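Local coordinates for protein sulfotransferase (Alicyclobacillus acidocaldarius subsp. acidocaldarius, PDB 3RNL) that probably transfers sulfo groups as a member of the sulfotransferase family, and binds magnesium ions, at residues Thr99-Tyr104 and Arg173-Phe178. Coordinates in Å, arbitrary orientation, origin at the centre of the assembly. Numbering follows the deposited sequence.
Sequences TAQRMY and RYLDVF. With MG (magnesium ion), chain C.
Helices packed side by side on one face of the parallel beta-sheet of an alpha/beta fold can interlock knobs-into-holes, a principle illustrated here in a P-loop-type sulfotransferase fold, with Ala100 as the knob. Both segments, 99-104 and 173-178, are alpha-helical and run nearly parallel, their axes 9.2 Å apart at closest approach and crossing at -24°. The register sets Ala100 against Tyr174 (CA-CA 5.7 Å), Gln101 against Val177 and Tyr104 against Phe178. Thr99 begins the interface, its CG2 3.3 Å from Tyr174 OH, a hydroxyl hydrogen-bonded to Tyr93 O. Ala100 fills a hole of Arg173, Tyr174, Val177 and Phe178; its CB makes a CH-pi contact 3.6 Å from the Tyr174 ring centroid. Gln101 OE1 merely brushes Val177 CG2 (3.9 Å), while NE2 is hydrogen-bonded to Asp105 OD1. Met103, a selenomethionine (chi1 m, chi2 t), places SE at the Tyr174 ring edge, 5.2 Å from the centroid, a Met-aromatic contact. Tyr174 and Phe178 also rest on Ile112 of strand 111-116, seating helix 167-178 on the sheet. Out of reach of 99-104, Asp176 O binds magnesium at 2.3 Å, alongside four waters. Tyr104 (chi1 t) directs its ring edge at the Phe178 face, centroids 5.6 Å apart and planes at 71°, while Tyr104 CB lies 3.4 Å from Val177 CG1.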
loop_
_atom_site.group_PDB
_atom_site.type_symbol
_atom_site.label_atom_id
_atom_site.label_comp_id
_atom_site.label_asym_id
_atom_site.label_seq_id
_atom_site.Cartn_x
_atom_site.Cartn_y
_atom_site.Cartn_z
ATOM N N THR A 99 -2.972 12.528 1.319
ATOM C CA THR A 99 -2.336 11.838 2.437
ATOM C C THR A 99 -0.893 12.277 2.674
ATOM O O THR A 99 -0.508 12.586 3.810
ATOM C CB THR A 99 -2.392 10.304 2.235
ATOM O OG1 THR A 99 -3.754 9.916 1.970
ATOM C CG2 THR A 99 -1.897 9.574 3.487
ATOM N N ALA A 100 -0.096 12.291 1.606
ATOM C CA ALA A 100 1.322 12.609 1.736
ATOM C C ALA A 100 1.503 13.962 2.416
ATOM O O ALA A 100 2.323 14.093 3.315
ATOM C CB ALA A 100 2.011 12.617 0.361
ATOM N N GLN A 101 0.748 14.961 1.973
ATOM C CA GLN A 101 0.910 16.311 2.526
ATOM C C GLN A 101 0.496 16.389 4.006
ATOM O O GLN A 101 1.131 17.088 4.809
ATOM C CB GLN A 101 0.170 17.362 1.674
ATOM C CG GLN A 101 0.441 18.815 2.150
ATOM C CD GLN A 101 1.889 19.237 1.926
ATOM O OE1 GLN A 101 2.379 19.226 0.802
ATOM N NE2 GLN A 101 2.583 19.606 3.004
ATOM N N ARG A 102 -0.558 15.666 4.394
ATOM C CA ARG A 102 -0.945 15.641 5.816
ATOM C C ARG A 102 0.122 14.985 6.679
ATOM O O ARG A 102 0.401 15.434 7.804
ATOM C CB ARG A 102 -2.267 14.889 6.036
ATOM C CG ARG A 102 -3.438 15.537 5.363
ATOM C CD ARG A 102 -4.783 14.793 5.607
ATOM N NE ARG A 102 -5.686 15.303 4.596
ATOM C CZ ARG A 102 -6.072 14.628 3.518
ATOM N NH1 ARG A 102 -5.735 13.341 3.353
ATOM N NH2 ARG A 102 -6.852 15.232 2.634
HETATM N N MSE A 103 0.700 13.893 6.183
HETATM C CA MSE A 103 1.796 13.237 6.902
HETATM C C MSE A 103 2.972 14.175 7.047
HETATM O O MSE A 103 3.582 14.271 8.110
HETATM C CB MSE A 103 2.282 11.998 6.153
HETATM C CG MSE A 103 1.341 10.825 6.186
HETATM SE SE MSE A 103 2.023 9.473 4.935
HETATM C CE MSE A 103 1.023 7.953 5.602
ATOM N N TYR A 104 3.314 14.847 5.955
ATOM C CA TYR A 104 4.458 15.751 5.972
ATOM C C TYR A 104 4.252 16.906 6.944
ATOM O O TYR A 104 5.190 17.379 7.634
ATOM C CB TYR A 104 4.698 16.289 4.551
ATOM C CG TYR A 104 5.916 17.179 4.463
ATOM C CD1 TYR A 104 7.170 16.646 4.176
ATOM C CD2 TYR A 104 5.810 18.556 4.683
ATOM C CE1 TYR A 104 8.285 17.457 4.108
ATOM C CE2 TYR A 104 6.913 19.364 4.614
ATOM C CZ TYR A 104 8.151 18.809 4.332
ATOM O OH TYR A 104 9.258 19.615 4.241
ATOM N N ARG A 173 3.144 11.996 -6.150
ATOM C CA ARG A 173 2.736 12.865 -5.037
ATOM C C ARG A 173 3.651 12.663 -3.821
ATOM O O ARG A 173 4.055 13.630 -3.177
ATOM C CB ARG A 173 1.258 12.625 -4.674
ATOM C CG ARG A 173 0.701 13.521 -3.555
ATOM C CD ARG A 173 0.731 15.024 -3.883
ATOM N NE ARG A 173 0.229 15.376 -5.219
ATOM C CZ ARG A 173 -1.052 15.555 -5.525
ATOM N NH1 ARG A 173 -1.399 15.905 -6.771
ATOM N NH2 ARG A 173 -1.992 15.379 -4.593
ATOM N N TYR A 174 3.992 11.412 -3.502
ATOM C CA TYR A 174 4.920 11.159 -2.390
ATOM C C TYR A 174 6.329 11.653 -2.681
ATOM O O TYR A 174 6.988 12.217 -1.792
ATOM C CB TYR A 174 4.948 9.681 -1.988
ATOM C CG TYR A 174 3.811 9.355 -1.045
ATOM C CD1 TYR A 174 3.988 9.438 0.340
ATOM C CD2 TYR A 174 2.547 9.029 -1.534
ATOM C CE1 TYR A 174 2.936 9.158 1.219
ATOM C CE2 TYR A 174 1.486 8.743 -0.658
ATOM C CZ TYR A 174 1.686 8.823 0.710
ATOM O OH TYR A 174 0.635 8.559 1.573
ATOM N N LEU A 175 6.811 11.431 -3.900
ATOM C CA LEU A 175 8.149 11.933 -4.248
ATOM C C LEU A 175 8.190 13.453 -4.200
ATOM O O LEU A 175 9.197 14.047 -3.761
ATOM C CB LEU A 175 8.579 11.449 -5.629
ATOM C CG LEU A 175 8.796 9.930 -5.707
ATOM C CD1 LEU A 175 8.947 9.483 -7.150
ATOM C CD2 LEU A 175 10.027 9.562 -4.912
ATOM N N ASP A 176 7.121 14.095 -4.664
ATOM C CA ASP A 176 7.079 15.556 -4.613
ATOM C C ASP A 176 7.089 16.044 -3.165
ATOM O O ASP A 176 7.813 16.962 -2.802
ATOM C CB ASP A 176 5.817 16.108 -5.286
ATOM C CG ASP A 176 5.845 15.971 -6.796
ATOM O OD1 ASP A 176 6.938 15.720 -7.369
ATOM O OD2 ASP A 176 4.771 16.143 -7.416
ATOM N N VAL A 177 6.259 15.454 -2.328
ATOM C CA VAL A 177 6.131 15.969 -0.955
ATOM C C VAL A 177 7.364 15.660 -0.089
ATOM O O VAL A 177 7.890 16.544 0.620
ATOM C CB VAL A 177 4.849 15.401 -0.288
ATOM C CG1 VAL A 177 4.817 15.722 1.211
ATOM C CG2 VAL A 177 3.600 15.955 -0.990
ATOM N N PHE A 178 7.779 14.393 -0.088
ATOM C CA PHE A 178 8.868 13.970 0.788
ATOM C C PHE A 178 10.267 14.038 0.196
ATOM O O PHE A 178 11.243 14.142 0.940
ATOM C CB PHE A 178 8.587 12.544 1.301
ATOM C CG PHE A 178 7.507 12.505 2.330
ATOM C CD1 PHE A 178 7.807 12.793 3.648
ATOM C CD2 PHE A 178 6.182 12.255 1.976
ATOM C CE1 PHE A 178 6.805 12.793 4.625
ATOM C CE2 PHE A 178 5.180 12.263 2.947
ATOM C CZ PHE A 178 5.497 12.541 4.273
HETATM MG MG MG C . 9.115 18.701 -3.642
HETATM O O HOH W 1 9.410 18.304 -5.610
HETATM O O HOH W 2 8.192 19.461 -1.780
HETATM O O HOH W 3 6.884 19.620 -4.487
HETATM O O HOH W 4 10.936 17.719 -2.341
#